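Local coordinates for protein-S-isoprenylcysteine O-methyltransferase (Tribolium castaneum, PDB 5V7P) that methylates the carboxyl group of isoprenylated C-terminal cysteines in the endoplasmic reticulum membrane, with S-adenosyl-L-methionine as methyl donor, at residues G6-Q11 with E59-I64; I66-L71 with F102-F107; L108-V113 with S182-L187. All blocks are in the same frame, centred on the assembly; numbering follows the deposited sequence.

Contacts 1 and 2 are buried joints between helices assigned to the membrane, and both use helix 59-84. Contact 1 sets it against helix 4-29, contact 2 against helix 90-113. Contact 3 lies further along helix 90-113, where it meets the cofactor-binding loop; it is only partly buried. The Ser9 and Leu10 side chains of contact 1 pack on Tyr104 of contact 2. Contact 2 reaches contact 3 where His186 NE2 is hydrogen-bonded to Glu106 OE1. No hydrogen bond crosses any of the three. Contacts 1 and 2 are mainly aliphatic and small-residue packing; contact 3 sets an isoleucine against two rings. Their borders differ: a lipid, a decane and S-adenosyl-L-homocysteine.

Contact 1: residues G6-Q11 with E59-I64; sequences GKISLQ and EFAFAI. With MPG ([(Z)-octadec-9-enyl] (2R)-2,3-bis(oxidanyl)propanoate), chain T.
Ile8 faces helix 59-84 and meets both Ala61 and Ile64. Its CG2 methyl lies 3.8 Å from the backbone O of Ala61 and 4.4 Å from CG2 of Ile64. This branch stands anti to the backbone N of Ile8, while CG1 lies beside that N (chi1 -60°). The two branches therefore do different work: CG2 meets the neighbouring helix and CD1 meets the lipid. At the next residue, Ser9 CB comes to 4.0 Å from CG2 of Ile64. The Ser9 hydroxyl is turned back on its own helix and gives a 2.8 Å hydrogen bond from OG to Gly6 O. That oxygen also accepts from Leu10 N, on the same face of its carbonyl plane. Ser9 is buried here, and Tyr104 and Phe107 of helix 90-113 pack on it. The short segments cross at -45°, with axes 9.4 Å apart.

The lipid side is more open: Lys7 and Gln11 are partly exposed there. Lys7 runs out as an extended chain to the MPG headgroup, where NZ donates to O3 at 3.0 Å. Ile8 CD1 touches MPG C1 at 3.5 Å, and Gln11 OE1 lies near C2. No hydrogen bond crosses between residues 6-11 and 59-64. The chemistry implies a small joint of methyl groups against methyls, a CB and a backbone carbonyl, with polar binding turned outward to the lipid headgroup.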
loop_
_atom_site.group_PDB
_atom_site.type_symbol
_atom_site.label_atom_id
_atom_site.label_comp_id
_atom_site.label_asym_id
_atom_site.label_seq_id
_atom_site.Cartn_x
_atom_site.Cartn_y
_atom_site.Cartn_z
ATOM N N GLY A 6 -15.222 -1.776 11.262
ATOM C CA GLY A 6 -15.769 -1.732 9.917
ATOM C C GLY A 6 -17.036 -0.902 9.833
ATOM O O GLY A 6 -17.247 -0.171 8.862
ATOM N N LYS A 7 -17.898 -1.001 10.850
ATOM C CA LYS A 7 -19.121 -0.206 10.852
ATOM C C LYS A 7 -18.825 1.274 11.057
ATOM O O LYS A 7 -19.523 2.127 10.497
ATOM C CB LYS A 7 -20.079 -0.711 11.930
ATOM C CG LYS A 7 -20.616 -2.112 11.681
ATOM C CD LYS A 7 -21.860 -2.383 12.512
ATOM C CE LYS A 7 -22.332 -3.823 12.366
ATOM N NZ LYS A 7 -23.581 -4.095 13.130
ATOM N N ILE A 8 -17.801 1.599 11.849
ATOM C CA ILE A 8 -17.418 2.997 12.038
ATOM C C ILE A 8 -17.036 3.620 10.702
ATOM O O ILE A 8 -17.483 4.720 10.358
ATOM C CB ILE A 8 -16.271 3.105 13.061
ATOM C CG1 ILE A 8 -16.691 2.530 14.422
ATOM C CG2 ILE A 8 -15.799 4.551 13.207
ATOM C CD1 ILE A 8 -18.009 3.049 14.949
ATOM N N SER A 9 -16.208 2.921 9.923
ATOM C CA SER A 9 -15.776 3.464 8.641
ATOM C C SER A 9 -16.948 3.597 7.676
ATOM O O SER A 9 -17.019 4.562 6.905
ATOM C CB SER A 9 -14.684 2.582 8.042
ATOM O OG SER A 9 -15.196 1.315 7.669
ATOM N N LEU A 10 -17.881 2.644 7.706
ATOM C CA LEU A 10 -19.003 2.683 6.771
ATOM C C LEU A 10 -19.972 3.805 7.122
ATOM O O LEU A 10 -20.459 4.512 6.232
ATOM C CB LEU A 10 -19.708 1.323 6.753
ATOM C CG LEU A 10 -20.652 0.969 5.596
ATOM C CD1 LEU A 10 -22.005 1.654 5.737
ATOM C CD2 LEU A 10 -20.030 1.287 4.237
ATOM N N GLN A 11 -20.258 3.991 8.411
ATOM C CA GLN A 11 -21.132 5.086 8.818
ATOM C C GLN A 11 -20.523 6.437 8.464
ATOM O O GLN A 11 -21.212 7.322 7.943
ATOM C CB GLN A 11 -21.406 5.004 10.319
ATOM C CG GLN A 11 -22.222 3.794 10.738
ATOM C CD GLN A 11 -22.279 3.625 12.245
ATOM O OE1 GLN A 11 -21.274 3.788 12.939
ATOM N NE2 GLN A 11 -23.460 3.305 12.759
ATOM N N GLU A 59 -10.263 8.106 20.687
ATOM C CA GLU A 59 -9.085 8.277 19.842
ATOM C C GLU A 59 -9.017 7.205 18.760
ATOM O O GLU A 59 -8.839 7.513 17.575
ATOM C CB GLU A 59 -7.821 8.260 20.702
ATOM C CG GLU A 59 -7.657 9.491 21.580
ATOM C CD GLU A 59 -7.386 10.751 20.779
ATOM O OE1 GLU A 59 -6.850 10.641 19.656
ATOM O OE2 GLU A 59 -7.713 11.852 21.270
ATOM N N PHE A 60 -9.164 5.937 19.147
ATOM C CA PHE A 60 -9.040 4.849 18.179
ATOM C C PHE A 60 -10.095 4.960 17.085
ATOM O O PHE A 60 -9.776 4.893 15.892
ATOM C CB PHE A 60 -9.148 3.499 18.889
ATOM C CG PHE A 60 -9.370 2.341 17.956
ATOM C CD1 PHE A 60 -8.307 1.767 17.277
ATOM C CD2 PHE A 60 -10.642 1.829 17.755
ATOM C CE1 PHE A 60 -8.509 0.704 16.415
ATOM C CE2 PHE A 60 -10.850 0.766 16.894
ATOM C CZ PHE A 60 -9.782 0.202 16.224
ATOM N N ALA A 61 -11.361 5.128 17.472
ATOM C CA ALA A 61 -12.441 5.149 16.491
ATOM C C ALA A 61 -12.390 6.408 15.632
ATOM O O ALA A 61 -12.687 6.358 14.433
ATOM C CB ALA A 61 -13.793 5.040 17.194
ATOM N N PHE A 62 -12.021 7.546 16.227
ATOM C CA PHE A 62 -11.976 8.789 15.465
ATOM C C PHE A 62 -10.932 8.716 14.360
ATOM O O PHE A 62 -11.180 9.154 13.230
ATOM C CB PHE A 62 -11.687 9.971 16.391
ATOM C CG PHE A 62 -11.455 11.262 15.661
ATOM C CD1 PHE A 62 -12.525 12.030 15.230
ATOM C CD2 PHE A 62 -10.171 11.704 15.399
ATOM C CE1 PHE A 62 -12.316 13.215 14.557
ATOM C CE2 PHE A 62 -9.957 12.889 14.725
ATOM C CZ PHE A 62 -11.031 13.645 14.304
ATOM N N ALA A 63 -9.757 8.162 14.667
ATOM C CA ALA A 63 -8.723 8.009 13.651
ATOM C C ALA A 63 -9.260 7.267 12.433
ATOM O O ALA A 63 -8.916 7.594 11.291
ATOM C CB ALA A 63 -7.517 7.278 14.243
ATOM N N ILE A 64 -10.111 6.266 12.658
ATOM C CA ILE A 64 -10.731 5.549 11.550
ATOM C C ILE A 64 -11.842 6.384 10.926
ATOM O O ILE A 64 -11.950 6.477 9.699
ATOM C CB ILE A 64 -11.256 4.183 12.035
ATOM C CG1 ILE A 64 -10.083 3.269 12.403
ATOM C CG2 ILE A 64 -12.139 3.520 10.969
ATOM C CD1 ILE A 64 -10.490 1.969 13.073
HETATM C C2 MPG T . -22.161 2.617 16.054
HETATM C C3 MPG T . -21.767 3.480 17.254
HETATM C C4 MPG T . -22.629 4.738 17.349
HETATM C C5 MPG T . -22.400 5.621 16.124
HETATM C C6 MPG T . -22.162 7.073 16.530
HETATM C C7 MPG T . -22.749 7.997 15.463
HETATM C C8 MPG T . -21.876 9.239 15.262
HETATM C C9 MPG T . -21.713 9.564 13.779
HETATM C C10 MPG T . -21.229 8.663 12.949
HETATM C C11 MPG T . -21.058 8.979 11.466
HETATM C C12 MPG T . -22.409 9.281 10.822
HETATM C C13 MPG T . -22.319 10.603 10.063
HETATM O O1 MPG T . -21.673 0.337 15.519
HETATM C C1 MPG T . -21.080 1.563 15.836
HETATM C CXD MPG T . -21.867 -1.720 16.977
HETATM O O2 MPG T . -21.017 -2.370 17.880
HETATM C C21 MPG T . -22.551 -2.757 16.091
HETATM O O3 MPG T . -23.587 -2.147 15.370
HETATM O O4 MPG T . -19.891 -0.956 15.943
HETATM C CX3 MPG T . -21.050 -0.767 16.109
#

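Contact 2: residues I66-L71 with F102-F107; sequences IRAAFL and FHYSEF
Leu71 reaches from helix 59-84 to the backbone and CB atoms of His103 and Tyr104 on helix 90-113. Its CB points toward the partner helix. CG lies beside the backbone N of Leu71, anti to the carbonyl carbon (chi1 -67°), and this brings the fork to the other helix. At the tip both methyls, CD1 and CD2, meet His103 CB, each at 4.1 Å. CD1 also ends 3.7 Å from Tyr104 N and 3.8 Å from Tyr104 CB, so it rests against the base of that side chain and not on its ring. The Leu71 and His103 side chains cross at about a right angle. Leu71 also touches Phe123 and a bound decane.

The helices belong to the transmembrane bundle of this integral membrane methyltransferase. They follow each other in the chain and run roughly antiparallel, at 141°, with the short-segment axes 9.9 Å apart.

One turn before Leu71, Ala68 sits beside the tyrosine. Its CB comes to 4.3 Å from Tyr104 CE1, at an oblique approach to the ring. Tyr104 CG is anti to its own backbone N (chi1 172°). The ring continues toward helix 4-29, where it meets Ser9 and Leu10 and stacks with Phe13. ND1 of His103 is hydrogen-bonded to the backbone O of Phe123, and CD2 of the adjacent Phe102 lies over one face of the His103 ring, 3.8 Å above its plane.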
loop_
_atom_site.group_PDB
_atom_site.type_symbol
_atom_site.label_atom_id
_atom_site.label_comp_id
_atom_site.label_asym_id
_atom_site.label_seq_id
_atom_site.Cartn_x
_atom_site.Cartn_y
_atom_site.Cartn_z
ATOM N N ILE A 66 -12.454 9.678 10.829
ATOM C CA ILE A 66 -12.119 10.903 10.110
ATOM C C ILE A 66 -11.498 10.580 8.757
ATOM O O ILE A 66 -11.705 11.312 7.781
ATOM C CB ILE A 66 -11.191 11.795 10.959
ATOM C CG1 ILE A 66 -11.070 13.191 10.343
ATOM C CG2 ILE A 66 -9.808 11.169 11.113
ATOM C CD1 ILE A 66 -12.348 14.009 10.386
ATOM N N ARG A 67 -10.732 9.494 8.668
ATOM C CA ARG A 67 -10.173 9.098 7.380
ATOM C C ARG A 67 -11.269 8.632 6.431
ATOM O O ARG A 67 -11.270 8.995 5.248
ATOM C CB ARG A 67 -9.122 8.007 7.581
ATOM C CG ARG A 67 -7.828 8.526 8.176
ATOM C CD ARG A 67 -6.924 7.408 8.659
ATOM N NE ARG A 67 -5.615 7.915 9.058
ATOM C CZ ARG A 67 -5.372 8.565 10.192
ATOM N NH1 ARG A 67 -6.352 8.798 11.056
ATOM N NH2 ARG A 67 -4.146 8.988 10.463
ATOM N N ALA A 68 -12.218 7.838 6.933
ATOM C CA ALA A 68 -13.335 7.406 6.103
ATOM C C ALA A 68 -14.169 8.597 5.649
ATOM O O ALA A 68 -14.592 8.663 4.488
ATOM C CB ALA A 68 -14.200 6.403 6.867
ATOM N N ALA A 69 -14.413 9.550 6.550
ATOM C CA ALA A 69 -15.160 10.747 6.177
ATOM C C ALA A 69 -14.403 11.564 5.139
ATOM O O ALA A 69 -15.003 12.104 4.202
ATOM C CB ALA A 69 -15.447 11.592 7.418
ATOM N N PHE A 70 -13.082 11.671 5.293
ATOM C CA PHE A 70 -12.282 12.407 4.321
ATOM C C PHE A 70 -12.376 11.769 2.942
ATOM O O PHE A 70 -12.497 12.473 1.932
ATOM C CB PHE A 70 -10.827 12.473 4.786
ATOM C CG PHE A 70 -9.866 12.911 3.717
ATOM C CD1 PHE A 70 -9.742 14.250 3.384
ATOM C CD2 PHE A 70 -9.085 11.984 3.048
ATOM C CE1 PHE A 70 -8.858 14.655 2.401
ATOM C CE2 PHE A 70 -8.200 12.382 2.065
ATOM C CZ PHE A 70 -8.086 13.720 1.740
ATOM N N LEU A 71 -12.338 10.437 2.880
ATOM C CA LEU A 71 -12.435 9.752 1.596
ATOM C C LEU A 71 -13.818 9.915 0.978
ATOM O O LEU A 71 -13.940 10.000 -0.251
ATOM C CB LEU A 71 -12.093 8.273 1.769
ATOM C CG LEU A 71 -10.636 7.985 2.140
ATOM C CD1 LEU A 71 -10.470 6.541 2.595
ATOM C CD2 LEU A 71 -9.714 8.280 0.967
ATOM N N PHE A 102 -10.732 3.451 -3.948
ATOM C CA PHE A 102 -9.688 2.452 -3.757
ATOM C C PHE A 102 -9.287 2.357 -2.291
ATOM O O PHE A 102 -9.295 1.272 -1.700
ATOM C CB PHE A 102 -8.468 2.783 -4.614
ATOM C CG PHE A 102 -7.290 1.890 -4.346
ATOM C CD1 PHE A 102 -7.147 0.692 -5.025
ATOM C CD2 PHE A 102 -6.337 2.241 -3.402
ATOM C CE1 PHE A 102 -6.071 -0.135 -4.776
ATOM C CE2 PHE A 102 -5.258 1.415 -3.148
ATOM C CZ PHE A 102 -5.125 0.225 -3.835
ATOM N N HIS A 103 -8.933 3.492 -1.686
ATOM C CA HIS A 103 -8.391 3.470 -0.333
ATOM C C HIS A 103 -9.446 3.058 0.687
ATOM O O HIS A 103 -9.139 2.343 1.647
ATOM C CB HIS A 103 -7.799 4.835 0.014
ATOM C CG HIS A 103 -6.534 5.146 -0.727
ATOM N ND1 HIS A 103 -5.334 4.532 -0.439
ATOM C CD2 HIS A 103 -6.285 5.998 -1.749
ATOM C CE1 HIS A 103 -4.400 4.995 -1.250
ATOM N NE2 HIS A 103 -4.950 5.885 -2.055
ATOM N N TYR A 104 -10.697 3.489 0.502
ATOM C CA TYR A 104 -11.733 3.113 1.458
ATOM C C TYR A 104 -12.109 1.645 1.315
ATOM O O TYR A 104 -12.122 0.897 2.299
ATOM C CB TYR A 104 -12.978 3.981 1.298
ATOM C CG TYR A 104 -14.096 3.447 2.159
ATOM C CD1 TYR A 104 -14.015 3.516 3.542
ATOM C CD2 TYR A 104 -15.203 2.830 1.597
ATOM C CE1 TYR A 104 -15.013 3.010 4.339
ATOM C CE2 TYR A 104 -16.211 2.322 2.389
ATOM C CZ TYR A 104 -16.108 2.416 3.760
ATOM O OH TYR A 104 -17.098 1.911 4.562
ATOM N N SER A 105 -12.445 1.218 0.094
ATOM C CA SER A 105 -12.800 -0.179 -0.123
ATOM C C SER A 105 -11.683 -1.111 0.325
ATOM O O SER A 105 -11.946 -2.253 0.719
ATOM C CB SER A 105 -13.129 -0.411 -1.599
ATOM O OG SER A 105 -12.025 -0.078 -2.423
ATOM N N GLU A 106 -10.434 -0.641 0.275
ATOM C CA GLU A 106 -9.322 -1.428 0.798
ATOM C C GLU A 106 -9.467 -1.643 2.300
ATOM O O GLU A 106 -9.224 -2.745 2.806
ATOM C CB GLU A 106 -8.002 -0.727 0.483
ATOM C CG GLU A 106 -6.776 -1.592 0.684
ATOM C CD GLU A 106 -6.560 -2.578 -0.445
ATOM O OE1 GLU A 106 -5.743 -3.508 -0.270
ATOM O OE2 GLU A 106 -7.195 -2.425 -1.510
ATOM N N PHE A 107 -9.860 -0.596 3.031
ATOM C CA PHE A 107 -10.118 -0.737 4.459
ATOM C C PHE A 107 -11.300 -1.663 4.711
ATOM O O PHE A 107 -11.242 -2.534 5.586
ATOM C CB PHE A 107 -10.379 0.637 5.079
ATOM C CG PHE A 107 -10.664 0.598 6.555
ATOM C CD1 PHE A 107 -11.942 0.336 7.024
ATOM C CD2 PHE A 107 -9.657 0.835 7.474
ATOM C CE1 PHE A 107 -12.205 0.300 8.381
ATOM C CE2 PHE A 107 -9.916 0.803 8.830
ATOM C CZ PHE A 107 -11.192 0.535 9.283
#

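Contact 3: residues L108-V113 with S182-L187; sequences LAIAIV and SNFNHL. With SAH (S-adenosyl-L-homocysteine), chain C.
Two rings of the 182-187 loop, Phe184 and His186, receive Ile110 of helix 90-113. The sulfur SD of S-adenosyl-L-homocysteine lies over one face of the Phe184 ring, 3.3 Å above the plane and offset toward the rim. Ile110 CD1 reaches the same ring obliquely from the other side of its plane, 3.8 Å from CD2 of Phe184. Ile110 CD1 also lies over a face of His186, as a CH-pi contact 4.2 Å from the ring centroid and 17° off the normal. Ile110 CG1 comes to 3.4 Å from His186 CE1. His186 NE2 is hydrogen-bonded to Glu106 OE1. Chi1 of Phe184 (-169°) sets CG opposite the backbone N and puts the ring between SD and Ile110 CD1. Replacing Phe184 by alanine is likely to leave the S-adenosyl-L-homocysteine sulfur without its aromatic face and to open a gap beside Ile110 CD1.

The backbone O of Asn185 lies 3.0 Å from SD. The Asn185 side chain makes an Asx turn: OD1 accepts from Leu187 N at 2.9 Å, with the donor above the carbonyl plane. This is one wall of the S-adenosylmethionine pocket of the isoprenylcysteine carboxyl methyltransferase family, backed by helix 90-113.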
loop_
_atom_site.group_PDB
_atom_site.type_symbol
_atom_site.label_atom_id
_atom_site.label_comp_id
_atom_site.label_asym_id
_atom_site.label_seq_id
_atom_site.Cartn_x
_atom_site.Cartn_y
_atom_site.Cartn_z
ATOM N N LEU A 108 -12.385 -1.485 3.957
ATOM C CA LEU A 108 -13.578 -2.291 4.182
ATOM C C LEU A 108 -13.305 -3.763 3.907
ATOM O O LEU A 108 -13.782 -4.638 4.638
ATOM C CB LEU A 108 -14.721 -1.778 3.307
ATOM C CG LEU A 108 -16.134 -2.284 3.608
ATOM C CD1 LEU A 108 -16.543 -1.978 5.039
ATOM C CD2 LEU A 108 -17.124 -1.659 2.633
ATOM N N ALA A 109 -12.530 -4.057 2.861
ATOM C CA ALA A 109 -12.191 -5.444 2.556
ATOM C C ALA A 109 -11.477 -6.102 3.731
ATOM O O ALA A 109 -11.816 -7.223 4.129
ATOM C CB ALA A 109 -11.331 -5.506 1.293
ATOM N N ILE A 110 -10.486 -5.417 4.306
ATOM C CA ILE A 110 -9.768 -5.974 5.448
ATOM C C ILE A 110 -10.695 -6.107 6.648
ATOM O O ILE A 110 -10.628 -7.090 7.397
ATOM C CB ILE A 110 -8.535 -5.110 5.777
ATOM C CG1 ILE A 110 -7.539 -5.114 4.611
ATOM C CG2 ILE A 110 -7.857 -5.581 7.061
ATOM C CD1 ILE A 110 -7.068 -6.493 4.164
ATOM N N ALA A 111 -11.567 -5.121 6.860
ATOM C CA ALA A 111 -12.508 -5.206 7.970
ATOM C C ALA A 111 -13.431 -6.407 7.814
ATOM O O ALA A 111 -13.733 -7.101 8.793
ATOM C CB ALA A 111 -13.314 -3.914 8.068
ATOM N N ILE A 112 -13.890 -6.670 6.589
ATOM C CA ILE A 112 -14.731 -7.837 6.339
ATOM C C ILE A 112 -13.921 -9.116 6.499
ATOM O O ILE A 112 -14.346 -10.062 7.173
ATOM C CB ILE A 112 -15.360 -7.753 4.936
ATOM C CG1 ILE A 112 -16.331 -6.574 4.856
ATOM C CG2 ILE A 112 -16.077 -9.062 4.578
ATOM C CD1 ILE A 112 -16.791 -6.261 3.441
ATOM N N VAL A 113 -12.745 -9.161 5.881
ATOM C CA VAL A 113 -11.994 -10.404 5.770
ATOM C C VAL A 113 -11.113 -10.666 6.989
ATOM O O VAL A 113 -10.893 -11.828 7.350
ATOM C CB VAL A 113 -11.162 -10.376 4.473
ATOM C CG1 VAL A 113 -9.647 -10.359 4.752
ATOM C CG2 VAL A 113 -11.539 -11.540 3.586
ATOM N N SER A 182 -8.720 -14.866 5.454
ATOM C CA SER A 182 -7.720 -14.494 6.446
ATOM C C SER A 182 -6.299 -14.833 6.009
ATOM O O SER A 182 -5.356 -14.491 6.731
ATOM C CB SER A 182 -8.032 -15.174 7.781
ATOM O OG SER A 182 -8.225 -16.567 7.613
ATOM N N ASN A 183 -6.116 -15.494 4.864
ATOM C CA ASN A 183 -4.782 -15.708 4.321
ATOM C C ASN A 183 -4.212 -14.460 3.658
ATOM O O ASN A 183 -3.006 -14.416 3.391
ATOM C CB ASN A 183 -4.797 -16.856 3.308
ATOM C CG ASN A 183 -5.429 -18.115 3.862
ATOM O OD1 ASN A 183 -4.816 -18.835 4.649
ATOM N ND2 ASN A 183 -6.661 -18.391 3.447
ATOM N N PHE A 184 -5.043 -13.459 3.378
ATOM C CA PHE A 184 -4.559 -12.192 2.856
ATOM C C PHE A 184 -3.977 -11.353 3.987
ATOM O O PHE A 184 -4.331 -11.517 5.157
ATOM C CB PHE A 184 -5.690 -11.422 2.166
ATOM C CG PHE A 184 -5.223 -10.225 1.380
ATOM C CD1 PHE A 184 -4.805 -10.364 0.067
ATOM C CD2 PHE A 184 -5.202 -8.964 1.954
ATOM C CE1 PHE A 184 -4.373 -9.270 -0.658
ATOM C CE2 PHE A 184 -4.769 -7.865 1.232
ATOM C CZ PHE A 184 -4.355 -8.020 -0.076
ATOM N N ASN A 185 -3.070 -10.450 3.627
ATOM C CA ASN A 185 -2.480 -9.546 4.605
ATOM C C ASN A 185 -1.808 -8.404 3.860
ATOM O O ASN A 185 -1.077 -8.642 2.894
ATOM C CB ASN A 185 -1.470 -10.276 5.494
ATOM C CG ASN A 185 -1.228 -9.564 6.811
ATOM O OD1 ASN A 185 -1.091 -8.341 6.856
ATOM N ND2 ASN A 185 -1.186 -10.329 7.895
ATOM N N HIS A 186 -2.069 -7.172 4.300
ATOM C CA HIS A 186 -1.386 -6.022 3.721
ATOM C C HIS A 186 0.117 -6.088 3.942
ATOM O O HIS A 186 0.872 -5.468 3.185
ATOM C CB HIS A 186 -1.945 -4.725 4.312
ATOM C CG HIS A 186 -3.151 -4.203 3.596
ATOM N ND1 HIS A 186 -4.141 -3.484 4.233
ATOM C CD2 HIS A 186 -3.522 -4.284 2.296
ATOM C CE1 HIS A 186 -5.072 -3.150 3.357
ATOM N NE2 HIS A 186 -4.721 -3.624 2.175
ATOM N N LEU A 187 0.563 -6.825 4.953
ATOM C CA LEU A 187 1.976 -6.987 5.260
ATOM C C LEU A 187 2.411 -8.401 4.908
ATOM O O LEU A 187 1.764 -9.373 5.316
ATOM C CB LEU A 187 2.248 -6.705 6.740
ATOM C CG LEU A 187 2.453 -5.243 7.142
ATOM C CD1 LEU A 187 1.384 -4.332 6.560
ATOM C CD2 LEU A 187 2.479 -5.128 8.659
HETATM N N SAH C . 0.365 -12.037 -3.385
HETATM C CA SAH C . -1.045 -12.354 -3.200
HETATM C CB SAH C . -1.479 -12.035 -1.774
HETATM C CG SAH C . -1.105 -10.636 -1.294
HETATM S SD SAH C . -1.430 -10.442 0.479
HETATM C C SAH C . -1.913 -11.590 -4.196
HETATM O O SAH C . -1.461 -10.636 -4.833
HETATM O OXT SAH C . -3.088 -11.902 -4.391
HETATM C "C5'" SAH C . 0.207 -11.031 1.001
HETATM C "C4'" SAH C . 0.153 -12.277 1.876
HETATM O "O4'" SAH C . -0.570 -13.300 1.222
HETATM C "C3'" SAH C . 1.556 -12.805 2.139
HETATM O "O3'" SAH C . 1.821 -12.845 3.522
HETATM C "C2'" SAH C . 1.593 -14.195 1.537
HETATM O "O2'" SAH C . 2.201 -15.115 2.414
HETATM C "C1'" SAH C . 0.127 -14.531 1.275
HETATM N N9 SAH C . -0.093 -15.282 0.022
HETATM C C8 SAH C . 0.402 -15.000 -1.225
HETATM N N7 SAH C . -0.052 -15.928 -2.096
HETATM C C5 SAH C . -0.835 -16.797 -1.424
HETATM C C6 SAH C . -1.539 -17.922 -1.826
HETATM N N6 SAH C . -1.518 -18.321 -3.094
HETATM N N1 SAH C . -2.264 -18.625 -0.891
HETATM C C2 SAH C . -2.290 -18.217 0.425
HETATM N N3 SAH C . -1.586 -17.100 0.816
HETATM C C4 SAH C . -0.871 -16.403 -0.095
#